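Local structure of ethanolamine utilization protein EutL (Clostridium perfringens E str. JGS1987, 4TME) at residues C[52-55]-C[59-62]; C[31-36]-C[61-66]; C[13-18]-C[97-102]; C[27-32]-C[86-91]; C[39-42]-C[46-49]. The protein forms trimeric tiles of the bacterial microcompartment shell for ethanolamine utilization and binds ethanolamine, which probably controls opening of its transport pore. One frame throughout, in Å; residues are numbered along the deposited sequence. Where two conformers were deposited one is given.

Interaction 1 of 5, residues C[52-55]-C[59-62]; sequences DEAT and EVDV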
# COMPACT_ATOMS: atom_id res chain seq x y z
N ASP C 52 14.24 15.46 -11.37
CA ASP C 52 14.94 16.63 -10.87
C ASP C 52 15.96 17.15 -11.89
O ASP C 52 16.07 18.35 -12.13
CB ASP C 52 15.62 16.31 -9.53
CG ASP C 52 16.24 17.53 -8.90
OD1 ASP C 52 15.47 18.46 -8.58
OD2 ASP C 52 17.47 17.57 -8.70
N GLU C 53 16.68 16.23 -12.53
CA GLU C 53 17.61 16.62 -13.57
C GLU C 53 16.86 17.33 -14.70
O GLU C 53 17.36 18.32 -15.25
CB GLU C 53 18.36 15.39 -14.07
CG GLU C 53 19.49 15.68 -15.03
CD GLU C 53 20.68 16.38 -14.38
OE1 GLU C 53 21.06 16.13 -13.20
OE2 GLU C 53 21.24 17.21 -15.08
N ALA C 54 15.65 16.85 -15.05
CA ALA C 54 14.85 17.49 -16.10
C ALA C 54 14.54 18.96 -15.78
O ALA C 54 14.52 19.80 -16.67
CB ALA C 54 13.56 16.73 -16.34
N THR C 55 14.32 19.28 -14.50
CA THR C 55 14.01 20.68 -14.14
C THR C 55 15.23 21.60 -14.31
O THR C 55 15.08 22.84 -14.30
CB THR C 55 13.47 20.81 -12.68
OG1 THR C 55 14.52 20.57 -11.73
CG2 THR C 55 12.27 19.89 -12.43
N GLU C 59 12.24 24.12 -19.26
CA GLU C 59 11.28 24.92 -18.50
C GLU C 59 10.13 24.02 -18.08
O GLU C 59 9.03 24.08 -18.63
CB GLU C 59 10.77 26.12 -19.32
CG GLU C 59 10.00 27.11 -18.44
CD GLU C 59 9.58 28.37 -19.16
OE1 GLU C 59 8.84 29.18 -18.56
OE2 GLU C 59 9.99 28.55 -20.32
N VAL C 60 10.40 23.16 -17.10
CA VAL C 60 9.42 22.21 -16.59
C VAL C 60 9.48 22.15 -15.07
O VAL C 60 10.53 22.37 -14.45
CB VAL C 60 9.63 20.77 -17.12
CG1 VAL C 60 9.38 20.73 -18.62
CG2 VAL C 60 11.03 20.27 -16.80
N ASP C 61 8.33 21.83 -14.48
CA ASP C 61 8.19 21.58 -13.04
C ASP C 61 7.74 20.15 -12.83
O ASP C 61 6.96 19.62 -13.62
CB ASP C 61 7.14 22.50 -12.42
CG ASP C 61 7.49 23.97 -12.49
OD1 ASP C 61 8.63 24.35 -12.16
OD2 ASP C 61 6.60 24.76 -12.86
N VAL C 62 8.19 19.49 -11.75
CA VAL C 62 7.61 18.19 -11.40
C VAL C 62 6.33 18.45 -10.64
O VAL C 62 6.37 19.05 -9.57
CB VAL C 62 8.57 17.35 -10.57
CG1 VAL C 62 7.93 16.00 -10.18
CG2 VAL C 62 9.87 17.17 -11.34
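Thr55 and Val60 bring the backbones nearest where helix 44-57 gives way to strand 61-67, their CA atoms lying 5.4 Å apart across a short connection. The contact is made by methyl groups laid against carbonyls and against one another. On Thr55 the methyl CG2 does the touching: it sits 3.6 Å from Val60 O and 3.8 Å from Val62 CG2, the Thr55 and Val62 side chains crossing at about a right angle. The hydroxyl of Thr55 is turned back on its own helix, with chi1 at 71° placing OG1 2.7 Å from Asp52 O, in the carbonyl plane and on a lone pair. OG1 also bonds to the backbone N of Ser133, and these two bonds fix the rotation that offers the methyl to the strand. Val60, for its part, presents CG2 to the peptide of Ala54, 3.5 Å from Ala54 O, while Ala54 CB is a looser neighbour, 4.4 Å from Val60 CG2. Leu87 of the adjacent strand 83-89 packs on Ala54, Val60 and Val62 together. A helix folding back on the strand that follows it, with the methyls of alanine, threonine and valine between, is a helix-to-strand connection of the alpha/beta BMC fold.

Interaction 2 of 5, residues C[31-36]-C[61-66]; sequences PHHKSL and DVVYAR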
# COMPACT_ATOMS: atom_id res chain seq x y z
N PRO C 31 -1.40 28.16 -13.56
CA PRO C 31 -1.99 28.68 -14.80
C PRO C 31 -1.08 28.53 -16.01
O PRO C 31 -1.58 28.33 -17.12
CB PRO C 31 -2.23 30.16 -14.48
CG PRO C 31 -2.39 30.21 -13.02
CD PRO C 31 -1.46 29.16 -12.47
N HIS C 32 0.23 28.61 -15.83
CA HIS C 32 1.14 28.56 -16.97
C HIS C 32 1.48 27.12 -17.40
O HIS C 32 2.14 26.92 -18.41
CB HIS C 32 2.43 29.33 -16.68
CG HIS C 32 3.13 28.88 -15.44
ND1 HIS C 32 2.74 29.30 -14.18
CD2 HIS C 32 4.19 28.07 -15.25
CE1 HIS C 32 3.52 28.74 -13.27
NE2 HIS C 32 4.41 27.99 -13.90
N HIS C 33 1.01 26.14 -16.63
CA HIS C 33 1.17 24.72 -16.98
C HIS C 33 0.16 24.29 -18.04
O HIS C 33 -0.98 23.93 -17.72
CB HIS C 33 1.01 23.84 -15.74
CG HIS C 33 2.11 23.99 -14.74
ND1 HIS C 33 1.94 23.73 -13.40
CD2 HIS C 33 3.41 24.34 -14.89
CE1 HIS C 33 3.07 23.92 -12.76
NE2 HIS C 33 3.98 24.29 -13.65
N LYS C 34 0.58 24.28 -19.30
CA LYS C 34 -0.32 24.01 -20.41
C LYS C 34 -0.15 22.62 -21.00
O LYS C 34 -1.05 22.11 -21.66
CB LYS C 34 -0.09 25.03 -21.54
CG LYS C 34 -0.15 26.48 -21.10
CD LYS C 34 -1.56 26.89 -20.74
CE LYS C 34 -1.66 28.41 -20.62
NZ LYS C 34 -2.97 28.83 -20.06
N SER C 35 1.00 22.01 -20.74
CA SER C 35 1.37 20.73 -21.33
C SER C 35 1.98 19.83 -20.28
O SER C 35 2.67 20.32 -19.40
CB SER C 35 2.36 20.93 -22.46
OG SER C 35 1.73 21.61 -23.53
N LEU C 36 1.73 18.53 -20.39
CA LEU C 36 2.27 17.54 -19.44
C LEU C 36 3.13 16.49 -20.14
O LEU C 36 2.82 16.07 -21.24
CB LEU C 36 1.14 16.82 -18.70
CG LEU C 36 0.11 17.69 -17.97
CD1 LEU C 36 -0.95 16.76 -17.36
CD2 LEU C 36 0.76 18.55 -16.92
N ASP C 61 8.33 21.83 -14.48
CA ASP C 61 8.19 21.58 -13.04
C ASP C 61 7.74 20.15 -12.83
O ASP C 61 6.96 19.62 -13.62
CB ASP C 61 7.14 22.50 -12.42
CG ASP C 61 7.49 23.97 -12.49
OD1 ASP C 61 8.63 24.35 -12.16
OD2 ASP C 61 6.60 24.76 -12.86
N VAL C 62 8.19 19.49 -11.75
CA VAL C 62 7.61 18.19 -11.40
C VAL C 62 6.33 18.45 -10.64
O VAL C 62 6.37 19.05 -9.57
CB VAL C 62 8.57 17.35 -10.57
CG1 VAL C 62 7.93 16.00 -10.18
CG2 VAL C 62 9.87 17.17 -11.34
N VAL C 63 5.19 18.03 -11.20
CA VAL C 63 3.90 18.34 -10.58
C VAL C 63 3.24 17.10 -10.01
O VAL C 63 2.25 17.21 -9.28
CB VAL C 63 2.94 19.02 -11.58
CG1 VAL C 63 3.54 20.35 -12.02
CG2 VAL C 63 2.62 18.12 -12.77
N TYR C 64 3.81 15.94 -10.31
CA TYR C 64 3.27 14.68 -9.80
C TYR C 64 4.37 13.64 -9.78
O TYR C 64 5.14 13.50 -10.74
CB TYR C 64 2.09 14.22 -10.67
CG TYR C 64 1.16 13.23 -9.98
CD1 TYR C 64 1.45 11.88 -9.96
CD2 TYR C 64 0.01 13.67 -9.34
CE1 TYR C 64 0.59 10.96 -9.31
CE2 TYR C 64 -0.84 12.78 -8.72
CZ TYR C 64 -0.54 11.43 -8.71
OH TYR C 64 -1.40 10.55 -8.04
N ALA C 65 4.49 12.90 -8.67
CA ALA C 65 5.55 11.92 -8.52
C ALA C 65 5.19 10.92 -7.44
O ALA C 65 5.24 11.26 -6.25
CB ALA C 65 6.88 12.62 -8.16
N ARG C 66 4.78 9.73 -7.85
CA ARG C 66 4.32 8.72 -6.88
C ARG C 66 4.82 7.33 -7.23
O ARG C 66 4.93 6.97 -8.41
CB ARG C 66 2.79 8.67 -6.81
CG ARG C 66 2.06 9.91 -6.28
CD ARG C 66 2.27 10.11 -4.78
NE ARG C 66 1.97 8.90 -3.99
CZ ARG C 66 0.75 8.45 -3.70
NH1 ARG C 66 -0.34 9.09 -4.11
NH2 ARG C 66 0.60 7.34 -2.98
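His33 and Asp61 meet between the loop entering strand 35-41 and the first residue of strand 61-67, two strands that are separated in the sheet by strand 83-89. From CB, the His33 side chain heads toward the other segment, and CG lies anti to the carbonyl carbon (chi1 -69°), which carries the imidazole across the intervening strand, where it packs on Ala88. Val63 CG1 approaches the His33 ring obliquely, 4.0 Å from ND1 and 3.7 Å from CE1; the two side chains slide past each other in opposite directions. Asp61 OD2 sits in front of NE2, with CE1 (3.6 Å) and CD2 (3.8 Å) of His33 flanking it. The tip, NE2, donates to Asp61 OD2 over 2.8 Å in a nearly straight bond, 172° at the hydrogen. The oxygen lies in the ring plane and accepts through its anti lone pair, with the carboxylate turned 71° from the imidazole. His32 NE2 stands 4.0 Å from Asp61 OD2, near the plane of its own ring but without a bond; if protonated, it would be expected to favour the carboxylate's negative charge. Backbone bonds join both segments to strand 83-89, and classic beta bulges occur at Lys34-Ser35 opposite Gly89 and at Val63-Tyr64 opposite Ile86. The arrangement is a His-carboxylate hydrogen bond spanning the middle strand at the end of an antiparallel BMC-domain sheet.

Interaction 3 of 5, residues C[13-18]-C[97-102]; sequences VKIISN and SGLNAT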
# COMPACT_ATOMS: atom_id res chain seq x y z
N VAL C 13 6.37 6.59 -21.97
CA VAL C 13 6.53 8.04 -22.01
C VAL C 13 5.48 8.60 -22.94
O VAL C 13 5.31 8.10 -24.06
CB VAL C 13 7.92 8.47 -22.52
CG1 VAL C 13 8.08 9.99 -22.40
CG2 VAL C 13 9.01 7.78 -21.78
N LYS C 14 4.81 9.66 -22.52
CA LYS C 14 3.81 10.31 -23.38
C LYS C 14 3.70 11.80 -23.08
O LYS C 14 4.08 12.26 -21.98
CB LYS C 14 2.41 9.66 -23.19
CG LYS C 14 2.26 8.27 -23.73
CD LYS C 14 2.20 8.32 -25.29
CE LYS C 14 2.63 7.04 -25.87
NZ LYS C 14 2.43 7.06 -27.34
N ILE C 15 3.18 12.56 -24.04
CA ILE C 15 2.91 13.98 -23.85
C ILE C 15 1.42 14.24 -23.98
O ILE C 15 0.75 13.64 -24.83
CB ILE C 15 3.70 14.86 -24.85
CG1 ILE C 15 5.17 14.87 -24.43
CG2 ILE C 15 3.14 16.31 -24.89
CD1 ILE C 15 6.09 15.66 -25.36
N ILE C 16 0.91 15.09 -23.10
CA ILE C 16 -0.42 15.69 -23.23
C ILE C 16 -0.25 17.17 -23.58
O ILE C 16 0.31 17.94 -22.79
CB ILE C 16 -1.25 15.58 -21.91
CG1 ILE C 16 -1.61 14.14 -21.61
CG2 ILE C 16 -2.52 16.47 -21.98
CD1 ILE C 16 -2.19 13.95 -20.19
N SER C 17 -0.69 17.57 -24.76
CA SER C 17 -0.61 18.99 -25.10
C SER C 17 -1.96 19.62 -24.74
O SER C 17 -2.99 18.95 -24.78
CB SER C 17 -0.28 19.19 -26.58
OG SER C 17 -1.20 18.49 -27.38
N ASN C 18 -1.92 20.87 -24.31
CA ASN C 18 -3.14 21.62 -24.04
C ASN C 18 -4.01 20.83 -23.07
O ASN C 18 -5.11 20.40 -23.40
CB ASN C 18 -3.88 21.90 -25.34
CG ASN C 18 -2.99 22.59 -26.37
OD1 ASN C 18 -2.32 23.58 -26.08
ND2 ASN C 18 -2.97 22.04 -27.59
N SER C 97 11.56 18.51 -24.17
CA SER C 97 12.96 18.69 -23.79
C SER C 97 13.19 18.10 -22.40
O SER C 97 14.18 17.40 -22.14
CB SER C 97 13.32 20.18 -23.83
OG SER C 97 14.63 20.40 -23.37
N GLY C 98 12.23 18.34 -21.51
CA GLY C 98 12.30 17.79 -20.16
C GLY C 98 12.30 16.26 -20.14
O GLY C 98 13.08 15.64 -19.40
N LEU C 99 11.44 15.63 -20.95
CA LEU C 99 11.36 14.18 -20.97
C LEU C 99 12.64 13.58 -21.57
O LEU C 99 13.13 12.57 -21.08
CB LEU C 99 10.14 13.71 -21.77
CG LEU C 99 8.77 13.91 -21.11
CD1 LEU C 99 7.65 13.65 -22.12
CD2 LEU C 99 8.60 12.99 -19.89
N ASN C 100 13.19 14.21 -22.60
CA ASN C 100 14.43 13.70 -23.16
C ASN C 100 15.55 13.73 -22.11
O ASN C 100 16.32 12.77 -22.00
CB ASN C 100 14.81 14.47 -24.42
CG ASN C 100 14.05 13.97 -25.66
OD1 ASN C 100 14.23 12.83 -26.08
ND2 ASN C 100 13.17 14.81 -26.22
N ALA C 101 15.62 14.79 -21.31
CA ALA C 101 16.65 14.86 -20.26
C ALA C 101 16.43 13.79 -19.19
O ALA C 101 17.40 13.25 -18.63
CB ALA C 101 16.68 16.25 -19.63
N THR C 102 15.16 13.51 -18.89
CA THR C 102 14.78 12.49 -17.91
C THR C 102 15.25 11.11 -18.40
O THR C 102 15.90 10.36 -17.68
CB THR C 102 13.26 12.45 -17.67
OG1 THR C 102 12.79 13.74 -17.26
CG2 THR C 102 12.90 11.45 -16.57
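Leu99 of helix 92-106 reaches onto Val13 and Ile15, two residues on strand 10-16 at the edge of the four-stranded sheet. The short helix and strand segments run nearly antiparallel, at 166°, with their axes 10.1 Å apart; Leu99 supplies the helix side of the contact and buries more surface here than any other residue. A chi1 of -73° swings its CG to the backbone-N side, directing both methyls at the strand. CD1 does most of the work: it lies 3.7 Å from Val13 CG1 and 3.6 Å from Ile15 CG1, and also rests 3.8 Å from the backbone Lys14 O between them. Leu99 CD2 adds a second touch to Val13 CG1 at 3.9 Å. Val13 and Leu99 thus meet tip to tip, whereas Ile15 and Leu99 cross obliquely, the isoleucine offering the flank of its chain at CG1, with Ile15 CD1 4.1 Å from Leu99 CD1. The alternation of the strand sends the side chain of Lys14 away from the helix, and its NZ bonds to the backbone oxygens of Asn213 and Gly216 of the second subunit. Val13 belongs to both interfaces: while its CG1 meets the leucine, its backbone is hydrogen-bonded to the second subunit and its side chain packs on Phe217 there. Leu99 also packs on Leu87 of strand 83-89. Helix 92-106 covering one side of an antiparallel sheet, whose edge strand meets a second subunit, is characteristic of the alpha/beta BMC fold and its assembly into shell tiles.

Interaction 4 of 5, residues C[27-32]-C[86-91]; sequences LELEPH and ILAGPS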
# COMPACT_ATOMS: atom_id res chain seq x y z
N LEU C 27 -5.06 17.99 -10.79
CA LEU C 27 -3.61 17.91 -10.57
C LEU C 27 -3.05 19.17 -9.89
O LEU C 27 -1.85 19.25 -9.63
CB LEU C 27 -2.89 17.69 -11.90
CG LEU C 27 -3.12 16.33 -12.56
CD1 LEU C 27 -2.46 16.31 -13.94
CD2 LEU C 27 -2.58 15.20 -11.67
N GLU C 28 -3.93 20.14 -9.62
CA GLU C 28 -3.55 21.38 -8.95
C GLU C 28 -2.41 22.11 -9.68
O GLU C 28 -1.47 22.62 -9.06
CB GLU C 28 -3.15 21.09 -7.50
CG GLU C 28 -4.27 20.42 -6.71
CD GLU C 28 -3.95 20.22 -5.24
OE1 GLU C 28 -2.78 19.95 -4.89
OE2 GLU C 28 -4.89 20.33 -4.43
N LEU C 29 -2.53 22.17 -11.00
CA LEU C 29 -1.53 22.83 -11.84
C LEU C 29 -1.59 24.34 -11.72
O LEU C 29 -2.65 24.92 -11.41
CB LEU C 29 -1.74 22.46 -13.30
CG LEU C 29 -1.69 20.97 -13.64
CD1 LEU C 29 -1.89 20.83 -15.13
CD2 LEU C 29 -0.36 20.37 -13.22
N GLU C 30 -0.46 24.98 -12.00
CA GLU C 30 -0.41 26.44 -12.12
C GLU C 30 -0.97 26.89 -13.47
O GLU C 30 -1.00 26.12 -14.43
CB GLU C 30 1.03 26.95 -11.97
CG GLU C 30 1.72 26.56 -10.69
CD GLU C 30 1.05 27.12 -9.46
OE1 GLU C 30 0.17 28.00 -9.60
OE2 GLU C 30 1.40 26.69 -8.34
N PRO C 31 -1.40 28.16 -13.56
CA PRO C 31 -1.99 28.68 -14.80
C PRO C 31 -1.08 28.53 -16.01
O PRO C 31 -1.58 28.33 -17.12
CB PRO C 31 -2.23 30.16 -14.48
CG PRO C 31 -2.39 30.21 -13.02
CD PRO C 31 -1.46 29.16 -12.47
N HIS C 32 0.23 28.61 -15.83
CA HIS C 32 1.14 28.56 -16.97
C HIS C 32 1.48 27.12 -17.40
O HIS C 32 2.14 26.92 -18.41
CB HIS C 32 2.43 29.33 -16.68
CG HIS C 32 3.13 28.88 -15.44
ND1 HIS C 32 2.74 29.30 -14.18
CD2 HIS C 32 4.19 28.07 -15.25
CE1 HIS C 32 3.52 28.74 -13.27
NE2 HIS C 32 4.41 27.99 -13.90
N ILE C 86 5.11 13.15 -13.52
CA ILE C 86 4.51 14.11 -14.44
C ILE C 86 5.24 15.43 -14.40
O ILE C 86 5.38 16.06 -13.34
CB ILE C 86 3.00 14.36 -14.14
CG1 ILE C 86 2.24 13.04 -14.19
CG2 ILE C 86 2.39 15.34 -15.19
CD1 ILE C 86 0.74 13.13 -13.90
N LEU C 87 5.76 15.82 -15.56
CA LEU C 87 6.35 17.13 -15.78
C LEU C 87 5.30 18.06 -16.36
O LEU C 87 4.46 17.62 -17.14
CB LEU C 87 7.53 17.04 -16.76
CG LEU C 87 8.74 16.24 -16.30
CD1 LEU C 87 9.69 16.11 -17.50
CD2 LEU C 87 9.44 16.95 -15.17
N ALA C 88 5.34 19.33 -15.98
CA ALA C 88 4.46 20.32 -16.59
C ALA C 88 5.28 21.51 -17.08
O ALA C 88 6.26 21.92 -16.46
CB ALA C 88 3.38 20.78 -15.62
N GLY C 89 4.87 22.06 -18.21
CA GLY C 89 5.56 23.20 -18.78
C GLY C 89 4.61 23.99 -19.66
O GLY C 89 3.47 23.59 -19.86
N PRO C 90 5.09 25.12 -20.19
CA PRO C 90 4.27 26.06 -20.96
C PRO C 90 3.96 25.60 -22.37
O PRO C 90 3.07 26.17 -23.00
CB PRO C 90 5.14 27.32 -21.01
CG PRO C 90 6.53 26.82 -20.88
CD PRO C 90 6.42 25.67 -19.91
N SER C 91 4.69 24.62 -22.87
CA SER C 91 4.50 24.17 -24.25
C SER C 91 4.89 22.72 -24.39
O SER C 91 5.65 22.19 -23.57
CB SER C 91 5.35 25.01 -25.21
OG SER C 91 6.73 24.72 -24.98
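His32 and Pro90 draw the loop after helix 21-26 up to the end of strand 83-89, and there the two segments run in similar directions, 21° apart. The polar part of the contact is a CA-H...O interaction: Pro90 CA lies 3.4 Å from His32 O, with an angle of 146° at the hydrogen. Pro90 CB stands a little farther from that carbonyl, 4.0 Å from His32 O, so the oxygen faces the carbon skeleton of the proline. The same His32 O is 3.9 Å from Gly89 O. The apolar part is looser and lies nearer the sheet. Leu29 points its side chain toward the strand and brings CD2 to 4.5 Å from Ala88 CB, while Leu27 and Ile86 face each other at a similar separation. Leu36 completes this layer by packing on Leu27, Leu29 and Ala88, and Met158 of the second subunit covers both Leu27 and Ile86. Two local motifs shape the chain around the contact. Glu28 has positive phi and ends helix 21-26 in a Schellman motif, from which the loop departs toward Leu29; on the other segment, Ser91 is the N-cap of helix 92-106, its OG bonded to Glu94 N. Chemically, then, the contact between these two segments consists of loose, non-directional aliphatic packing and one C-H...O contact, while the neighbouring backbone bond of Lys34 with Gly89 gives directional hold. The closest touch is made by the His32 carbonyl, its ring staying farther off.

Interaction 5 of 5, residues C[39-42]-C[46-49]; sequences ITAD and VTYT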
# COMPACT_ATOMS: atom_id res chain seq x y z
N ILE C 39 5.73 9.87 -17.48
CA ILE C 39 6.71 8.80 -17.55
C ILE C 39 6.48 7.75 -16.48
O ILE C 39 6.11 8.08 -15.34
CB ILE C 39 8.16 9.37 -17.44
CG1 ILE C 39 9.20 8.29 -17.74
CG2 ILE C 39 8.40 10.03 -16.10
CD1 ILE C 39 10.61 8.88 -17.94
N THR C 40 6.67 6.49 -16.85
CA THR C 40 6.75 5.39 -15.88
C THR C 40 8.02 4.59 -16.10
O THR C 40 8.58 4.56 -17.20
CB THR C 40 5.55 4.43 -15.95
OG1 THR C 40 5.55 3.71 -17.18
CG2 THR C 40 4.23 5.18 -15.81
N ALA C 41 8.47 3.95 -15.04
CA ALA C 41 9.72 3.21 -15.05
C ALA C 41 9.69 2.14 -13.96
O ALA C 41 8.81 2.15 -13.10
CB ALA C 41 10.88 4.17 -14.83
N ASP C 42 10.66 1.23 -13.97
CA ASP C 42 10.68 0.16 -12.97
C ASP C 42 11.55 0.49 -11.74
O ASP C 42 11.82 -0.40 -10.93
CB ASP C 42 11.13 -1.15 -13.59
CG ASP C 42 12.59 -1.14 -14.03
OD1 ASP C 42 13.30 -0.15 -13.77
OD2 ASP C 42 13.00 -2.15 -14.65
N VAL C 46 15.49 6.35 -8.86
CA VAL C 46 16.24 6.79 -10.05
C VAL C 46 15.38 7.75 -10.86
O VAL C 46 15.87 8.78 -11.33
CB VAL C 46 16.71 5.61 -10.92
CG1 VAL C 46 17.20 6.09 -12.33
CG2 VAL C 46 17.84 4.87 -10.20
N THR C 47 14.10 7.42 -11.01
CA THR C 47 13.23 8.29 -11.78
C THR C 47 13.04 9.65 -11.12
O THR C 47 13.05 10.67 -11.78
CB THR C 47 11.88 7.61 -12.04
OG1 THR C 47 12.14 6.43 -12.80
CG2 THR C 47 10.92 8.51 -12.83
N TYR C 48 12.90 9.68 -9.80
CA TYR C 48 12.76 10.96 -9.09
C TYR C 48 14.01 11.83 -9.28
O TYR C 48 13.93 13.06 -9.43
CB TYR C 48 12.51 10.72 -7.60
CG TYR C 48 11.19 10.02 -7.31
CD1 TYR C 48 10.04 10.32 -8.05
CD2 TYR C 48 11.10 9.04 -6.34
CE1 TYR C 48 8.83 9.65 -7.80
CE2 TYR C 48 9.91 8.38 -6.07
CZ TYR C 48 8.77 8.71 -6.80
OH TYR C 48 7.56 8.09 -6.55
N THR C 49 15.18 11.18 -9.26
CA THR C 49 16.44 11.90 -9.47
C THR C 49 16.49 12.43 -10.91
O THR C 49 16.98 13.55 -11.16
CB THR C 49 17.66 10.98 -9.18
OG1 THR C 49 17.53 10.42 -7.87
CG2 THR C 49 18.97 11.76 -9.23
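The turn from strand 35-41 into helix 44-57 is a strand-to-helix connection of the BMC domain, and it passes through Cys43 into the first helix residues, Asp44 and Asp45; all three line the observed ethanolamine pockets. Just beyond it, Thr47 on the first turns of the helix faces back to Ala41 at the end of the strand, the CA atoms of this pair being 7.0 Å apart. The nearest touch is between Ala41 CB and Thr47 OG1, at 3.3 Å, a methyl against a hydroxyl. That hydroxyl has its polar partner within the helix: OG1 bonds to Cys43 O, one turn earlier, so a buried oxygen is satisfied even though it faces an apolar group of the strand. Rotation about CA-CB (chi1 -62°) sets OG1 beside the backbone N and turns the methyl CG2 to the other inward-facing residue of the strand, Thr47 CG2 reaching 4.4 Å from Ile39 CG2. Thr47 therefore divides its two branches, hydroxyl to Ala41 and methyl to Ile39. Its side chain lies about 8 Å from a bound ethanolamine, and the next residue, Tyr48, touches an ethanolamine. Around the contact, Val83 of strand 83-89 packs on both Ala41 and Thr47, and Ile106 of helix 92-106 on both Ile39 and Thr47. The pair is part of the buried interface between the sheet and helix 44-57, with helix 92-106 alongside and strand 10-16 flanking Ile39 through Val10 and Val13.

All five contacts reach one four-stranded antiparallel sheet. Interactions 2 and 4 nearly coincide, with centres 3 Å apart, and share Pro31 and His32; interaction 1 joins them through Asp61, whose N lies 2.9 Å from Ala88 O in a probable hydrogen bond. Interactions 1 and 3 meet where the two helices pack, Ala54 CB lying 3.2 Å from Thr102 OG1. Thr102 also links interaction 3 to interaction 5, its CG2 being 3.7 Å from Ile39 CD1. Interactions 1 and 5 share helix 44-57, their centres 13 Å apart; the side chain of Val62 in interaction 1 is about 12 Å from a bound ethanolamine, and interaction 5 is nearer.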